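PDB 4JZ5: Gp26 from Listeria phage P40, which is a phage endolysin of glycosyl hydrolase family 25 that probably cleaves the glycan strands of Listeria cell-wall peptidoglycan. Local coordinates for residues Ala66-His80 and Met96-Ala109. Sequence-based numbering, arbitrary orientation.
Sequences AKGLDKVGMPFGLYH and MLVSAYKKCRQLGA
Leu78 of strand 76-80 packs on Leu97, Ala100, Tyr101 and Cys104 of helix 96-106. This is the strand-on-helix layer of a beta-alpha-beta unit in the barrel-like family 25 domain. The strand and this part of the helix run nearly antiparallel, at 152°, with axes 8.9 Å apart.

The tight part is apolar. Leu78 CD1 rests against the helix backbone, 3.6 Å from Tyr101 N, while its CD2 meets Cys104 SG. With CG anti to its backbone N (chi1 -180°), Leu97 sends its branches to two strand residues: CD1 meets Leu78 CB and CD2 meets His80 CB. His80 NE2 is held elsewhere, by a hydrogen bond to Gly54 O. Cys104 SG also touches Ala66 CB of helix 62-72, at 3.7 Å. The Phe76 ring turns its edge to the loop after the helix. Ala109 CB lies near the ring plane, 3.7 Å from Phe76 CZ.

The other side is loose and wet. Lys67 CG lies 4.0 Å from Leu107 CD1, where the two side chains pass at a slant on the exposed rim. Helix 96-106 closes in a Schellman motif at Gly108, and Asp70 faces this turn without a direct hydrogen bond across the contact. Two waters bridge instead. One donates to Asp70 OD2 and Leu107 O. The second donates to Asp70 OD2, with its oxygen 2.7 Å from OD2, and to Gly108 O.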
loop_
_atom_site.group_PDB
_atom_site.type_symbol
_atom_site.label_atom_id
_atom_site.label_comp_id
_atom_site.label_asym_id
_atom_site.label_seq_id
_atom_site.Cartn_x
_atom_site.Cartn_y
_atom_site.Cartn_z
ATOM N N ALA A 66 -9.487 -3.404 -8.747
ATOM C CA ALA A 66 -10.369 -3.927 -7.713
ATOM C C ALA A 66 -11.276 -5.021 -8.270
ATOM O O ALA A 66 -11.436 -6.087 -7.655
ATOM C CB ALA A 66 -11.203 -2.809 -7.106
ATOM N N LYS A 67 -11.863 -4.763 -9.426
ATOM C CA LYS A 67 -12.726 -5.751 -10.056
ATOM C C LYS A 67 -11.951 -6.996 -10.462
ATOM O O LYS A 67 -12.457 -8.115 -10.361
ATOM C CB LYS A 67 -13.416 -5.162 -11.281
ATOM C CG LYS A 67 -14.477 -4.142 -10.939
ATOM C CD LYS A 67 -15.193 -3.606 -12.162
ATOM C CE LYS A 67 -14.278 -2.813 -13.060
ATOM N NZ LYS A 67 -15.024 -2.176 -14.178
ATOM N N GLY A 68 -10.738 -6.814 -10.967
ATOM C CA GLY A 68 -9.954 -7.947 -11.422
ATOM C C GLY A 68 -9.531 -8.853 -10.288
ATOM O O GLY A 68 -9.521 -10.082 -10.413
ATOM N N LEU A 69 -9.150 -8.248 -9.171
ATOM C CA LEU A 69 -8.749 -9.018 -8.012
ATOM C C LEU A 69 -9.974 -9.691 -7.374
ATOM O O LEU A 69 -9.922 -10.858 -7.003
ATOM C CB LEU A 69 -8.025 -8.097 -7.028
ATOM C CG LEU A 69 -6.727 -7.505 -7.592
ATOM C CD1 LEU A 69 -6.265 -6.305 -6.794
ATOM C CD2 LEU A 69 -5.622 -8.548 -7.651
ATOM N N ASP A 70 -11.091 -8.980 -7.302
ATOM C CA ASP A 70 -12.317 -9.570 -6.779
ATOM C C ASP A 70 -12.766 -10.763 -7.632
ATOM O O ASP A 70 -13.194 -11.790 -7.098
ATOM C CB ASP A 70 -13.413 -8.511 -6.726
ATOM C CG ASP A 70 -14.675 -9.006 -6.063
ATOM O OD1 ASP A 70 -14.607 -9.677 -5.008
ATOM O OD2 ASP A 70 -15.746 -8.722 -6.605
ATOM N N LYS A 71 -12.673 -10.634 -8.950
ATOM C CA LYS A 71 -13.074 -11.682 -9.884
ATOM C C LYS A 71 -12.483 -13.031 -9.501
ATOM O O LYS A 71 -13.172 -14.050 -9.490
ATOM C CB LYS A 71 -12.594 -11.271 -11.302
ATOM C CG LYS A 71 -12.617 -12.353 -12.392
ATOM C CD LYS A 71 -12.121 -11.822 -13.763
ATOM C CE LYS A 71 -10.619 -11.538 -13.804
ATOM N NZ LYS A 71 -10.178 -11.093 -15.155
ATOM N N VAL A 72 -11.183 -13.027 -9.218
ATOM C CA VAL A 72 -10.416 -14.244 -8.981
ATOM C C VAL A 72 -10.257 -14.560 -7.504
ATOM O O VAL A 72 -9.623 -15.559 -7.155
ATOM C CB VAL A 72 -9.015 -14.186 -9.642
ATOM C CG1 VAL A 72 -9.152 -13.969 -11.138
ATOM C CG2 VAL A 72 -8.137 -13.111 -9.023
ATOM N N GLY A 73 -10.842 -13.746 -6.625
ATOM C CA GLY A 73 -10.746 -13.981 -5.196
ATOM C C GLY A 73 -9.375 -13.691 -4.608
ATOM O O GLY A 73 -9.000 -14.302 -3.610
ATOM N N MET A 74 -8.622 -12.767 -5.199
ATOM C CA MET A 74 -7.347 -12.360 -4.606
ATOM C C MET A 74 -7.608 -11.338 -3.516
ATOM O O MET A 74 -8.162 -10.282 -3.802
ATOM C CB MET A 74 -6.442 -11.750 -5.663
ATOM C CG MET A 74 -5.151 -11.183 -5.103
ATOM S SD MET A 74 -3.991 -12.385 -4.435
ATOM C CE MET A 74 -3.432 -13.152 -5.969
ATOM N N PRO A 75 -7.191 -11.622 -2.277
ATOM C CA PRO A 75 -7.364 -10.600 -1.239
ATOM C C PRO A 75 -6.526 -9.368 -1.559
ATOM O O PRO A 75 -5.423 -9.473 -2.089
ATOM C CB PRO A 75 -6.899 -11.300 0.039
ATOM C CG PRO A 75 -6.035 -12.407 -0.414
ATOM C CD PRO A 75 -6.554 -12.843 -1.754
ATOM N N PHE A 76 -7.063 -8.194 -1.253
ATOM C CA PHE A 76 -6.367 -6.979 -1.588
ATOM C C PHE A 76 -6.691 -5.841 -0.642
ATOM O O PHE A 76 -7.649 -5.859 0.113
ATOM C CB PHE A 76 -6.650 -6.584 -3.062
ATOM C CG PHE A 76 -7.987 -5.933 -3.288
ATOM C CD1 PHE A 76 -9.123 -6.698 -3.462
ATOM C CD2 PHE A 76 -8.103 -4.547 -3.336
ATOM C CE1 PHE A 76 -10.357 -6.108 -3.670
ATOM C CE2 PHE A 76 -9.334 -3.948 -3.556
ATOM C CZ PHE A 76 -10.465 -4.738 -3.720
ATOM N N GLY A 77 -5.831 -4.843 -0.704
ATOM C CA GLY A 77 -5.969 -3.610 0.036
ATOM C C GLY A 77 -5.688 -2.407 -0.841
ATOM O O GLY A 77 -5.396 -2.545 -2.028
ATOM N N LEU A 78 -5.738 -1.218 -0.248
ATOM C CA LEU A 78 -5.541 0.044 -0.971
ATOM C C LEU A 78 -4.447 0.866 -0.329
ATOM O O LEU A 78 -4.305 0.843 0.898
ATOM C CB LEU A 78 -6.788 0.928 -0.930
ATOM C CG LEU A 78 -8.101 0.309 -1.388
ATOM C CD1 LEU A 78 -9.205 1.346 -1.289
ATOM C CD2 LEU A 78 -8.051 -0.282 -2.776
ATOM N N TYR A 79 -3.706 1.632 -1.128
ATOM C CA TYR A 79 -2.794 2.620 -0.577
ATOM C C TYR A 79 -2.998 3.965 -1.259
ATOM O O TYR A 79 -3.160 4.057 -2.473
ATOM C CB TYR A 79 -1.319 2.162 -0.663
ATOM C CG TYR A 79 -0.664 2.253 -2.031
ATOM C CD1 TYR A 79 -0.020 3.417 -2.440
ATOM C CD2 TYR A 79 -0.645 1.165 -2.899
ATOM C CE1 TYR A 79 0.603 3.512 -3.671
ATOM C CE2 TYR A 79 -0.023 1.254 -4.147
ATOM C CZ TYR A 79 0.605 2.429 -4.515
ATOM O OH TYR A 79 1.219 2.553 -5.740
ATOM N N HIS A 80 -2.943 5.020 -0.450
ATOM C CA HIS A 80 -3.087 6.394 -0.896
ATOM C C HIS A 80 -1.732 7.078 -0.951
ATOM O O HIS A 80 -0.991 7.043 0.031
ATOM C CB HIS A 80 -3.954 7.159 0.105
ATOM C CG HIS A 80 -4.078 8.607 -0.219
ATOM N ND1 HIS A 80 -3.397 9.624 0.416
ATOM C CD2 HIS A 80 -4.819 9.183 -1.184
ATOM C CE1 HIS A 80 -3.748 10.776 -0.144
ATOM N NE2 HIS A 80 -4.601 10.526 -1.119
ATOM N N MET A 96 -10.290 10.928 0.468
ATOM C CA MET A 96 -10.042 10.290 -0.831
ATOM C C MET A 96 -9.886 8.787 -0.651
ATOM O O MET A 96 -10.434 7.987 -1.405
ATOM C CB MET A 96 -8.763 10.833 -1.481
ATOM C CG MET A 96 -8.842 12.262 -1.992
ATOM S SD MET A 96 -9.869 12.492 -3.472
ATOM C CE MET A 96 -8.895 11.742 -4.761
ATOM N N LEU A 97 -9.092 8.392 0.332
ATOM C CA LEU A 97 -8.879 6.980 0.585
ATOM C C LEU A 97 -10.186 6.312 1.034
ATOM O O LEU A 97 -10.504 5.206 0.586
ATOM C CB LEU A 97 -7.758 6.779 1.600
ATOM C CG LEU A 97 -7.407 5.333 1.973
ATOM C CD1 LEU A 97 -7.142 4.431 0.768
ATOM C CD2 LEU A 97 -6.212 5.327 2.897
ATOM N N VAL A 98 -10.948 6.973 1.898
ATOM C CA VAL A 98 -12.244 6.435 2.312
ATOM C C VAL A 98 -13.171 6.294 1.108
ATOM O O VAL A 98 -13.836 5.257 0.938
ATOM C CB VAL A 98 -12.886 7.308 3.407
ATOM C CG1 VAL A 98 -14.288 6.797 3.771
ATOM C CG2 VAL A 98 -12.009 7.342 4.642
ATOM N N SER A 99 -13.208 7.317 0.259
ATOM C CA SER A 99 -14.037 7.268 -0.933
ATOM C C SER A 99 -13.623 6.143 -1.876
ATOM O O SER A 99 -14.474 5.473 -2.457
ATOM C CB SER A 99 -13.988 8.609 -1.653
ATOM O OG SER A 99 -14.702 9.589 -0.924
ATOM N N ALA A 100 -12.321 5.940 -2.031
ATOM C CA ALA A 100 -11.823 4.847 -2.865
ATOM C C ALA A 100 -12.259 3.494 -2.313
ATOM O O ALA A 100 -12.656 2.598 -3.070
ATOM C CB ALA A 100 -10.308 4.916 -2.963
ATOM N N TYR A 101 -12.162 3.342 -1.000
ATOM C CA TYR A 101 -12.652 2.143 -0.328
ATOM C C TYR A 101 -14.145 1.929 -0.630
ATOM O O TYR A 101 -14.568 0.833 -1.006
ATOM C CB TYR A 101 -12.368 2.271 1.176
ATOM C CG TYR A 101 -12.943 1.151 2.000
ATOM C CD1 TYR A 101 -12.327 -0.085 2.072
ATOM C CD2 TYR A 101 -14.115 1.328 2.706
ATOM C CE1 TYR A 101 -12.867 -1.108 2.820
ATOM C CE2 TYR A 101 -14.650 0.317 3.463
ATOM C CZ TYR A 101 -14.037 -0.906 3.515
ATOM O OH TYR A 101 -14.585 -1.915 4.269
ATOM N N LYS A 102 -14.934 2.983 -0.493
ATOM C CA LYS A 102 -16.351 2.902 -0.818
ATOM C C LYS A 102 -16.588 2.547 -2.287
ATOM O O LYS A 102 -17.489 1.781 -2.597
ATOM C CB LYS A 102 -17.040 4.218 -0.464
ATOM C CG LYS A 102 -17.104 4.514 1.030
ATOM C CD LYS A 102 -17.658 5.920 1.250
ATOM C CE LYS A 102 -17.959 6.247 2.702
ATOM N NZ LYS A 102 -18.591 7.597 2.814
ATOM N N LYS A 103 -15.805 3.102 -3.195
ATOM C CA LYS A 103 -15.941 2.787 -4.613
ATOM C C LYS A 103 -15.711 1.297 -4.867
ATOM O O LYS A 103 -16.430 0.659 -5.631
ATOM C CB LYS A 103 -14.950 3.599 -5.434
ATOM C CG LYS A 103 -15.274 5.068 -5.603
ATOM C CD LYS A 103 -14.153 5.770 -6.365
ATOM C CE LYS A 103 -14.399 7.256 -6.481
ATOM N NZ LYS A 103 -15.534 7.553 -7.389
ATOM N N CYS A 104 -14.691 0.741 -4.222
ATOM C CA CYS A 104 -14.447 -0.685 -4.348
ATOM C C CYS A 104 -15.646 -1.481 -3.848
ATOM O O CYS A 104 -16.089 -2.420 -4.493
ATOM C CB CYS A 104 -13.207 -1.083 -3.565
ATOM S SG CYS A 104 -11.666 -0.461 -4.303
ATOM N N ARG A 105 -16.184 -1.097 -2.693
ATOM C CA ARG A 105 -17.326 -1.819 -2.142
ATOM C C ARG A 105 -18.566 -1.680 -3.032
ATOM O O ARG A 105 -19.355 -2.618 -3.139
ATOM C CB ARG A 105 -17.623 -1.374 -0.706
ATOM C CG ARG A 105 -16.500 -1.677 0.273
ATOM C CD ARG A 105 -17.030 -1.854 1.692
ATOM N NE ARG A 105 -17.869 -3.045 1.774
ATOM C CZ ARG A 105 -19.157 -3.075 2.093
ATOM N NH1 ARG A 105 -19.828 -1.973 2.406
ATOM N NH2 ARG A 105 -19.765 -4.239 2.081
ATOM N N GLN A 106 -18.744 -0.531 -3.680
ATOM C CA GLN A 106 -19.838 -0.342 -4.619
ATOM C C GLN A 106 -19.776 -1.349 -5.764
ATOM O O GLN A 106 -20.816 -1.733 -6.305
ATOM C CB GLN A 106 -19.828 1.080 -5.175
ATOM C CG GLN A 106 -20.949 1.385 -6.155
ATOM C CD GLN A 106 -22.233 1.816 -5.477
ATOM O OE1 GLN A 106 -22.216 2.342 -4.364
ATOM N NE2 GLN A 106 -23.355 1.605 -6.153
ATOM N N LEU A 107 -18.573 -1.774 -6.142
ATOM C CA LEU A 107 -18.385 -2.746 -7.213
ATOM C C LEU A 107 -18.434 -4.175 -6.690
ATOM O O LEU A 107 -18.231 -5.123 -7.442
ATOM C CB LEU A 107 -17.053 -2.492 -7.902
ATOM C CG LEU A 107 -16.965 -1.126 -8.584
ATOM C CD1 LEU A 107 -15.521 -0.797 -8.932
ATOM C CD2 LEU A 107 -17.846 -1.090 -9.822
ATOM N N GLY A 108 -18.714 -4.324 -5.397
ATOM C CA GLY A 108 -18.819 -5.630 -4.766
ATOM C C GLY A 108 -17.519 -6.136 -4.177
ATOM O O GLY A 108 -17.508 -7.211 -3.570
ATOM N N ALA A 109 -16.435 -5.377 -4.342
ATOM C CA ALA A 109 -15.139 -5.819 -3.866
ATOM C C ALA A 109 -14.997 -5.465 -2.385
ATOM O O ALA A 109 -15.756 -4.637 -1.840
ATOM C CB ALA A 109 -14.046 -5.198 -4.697
HETATM O O HOH W 1 -15.949 -6.557 -8.315
HETATM O O HOH W 2 -18.171 -9.224 -5.490
#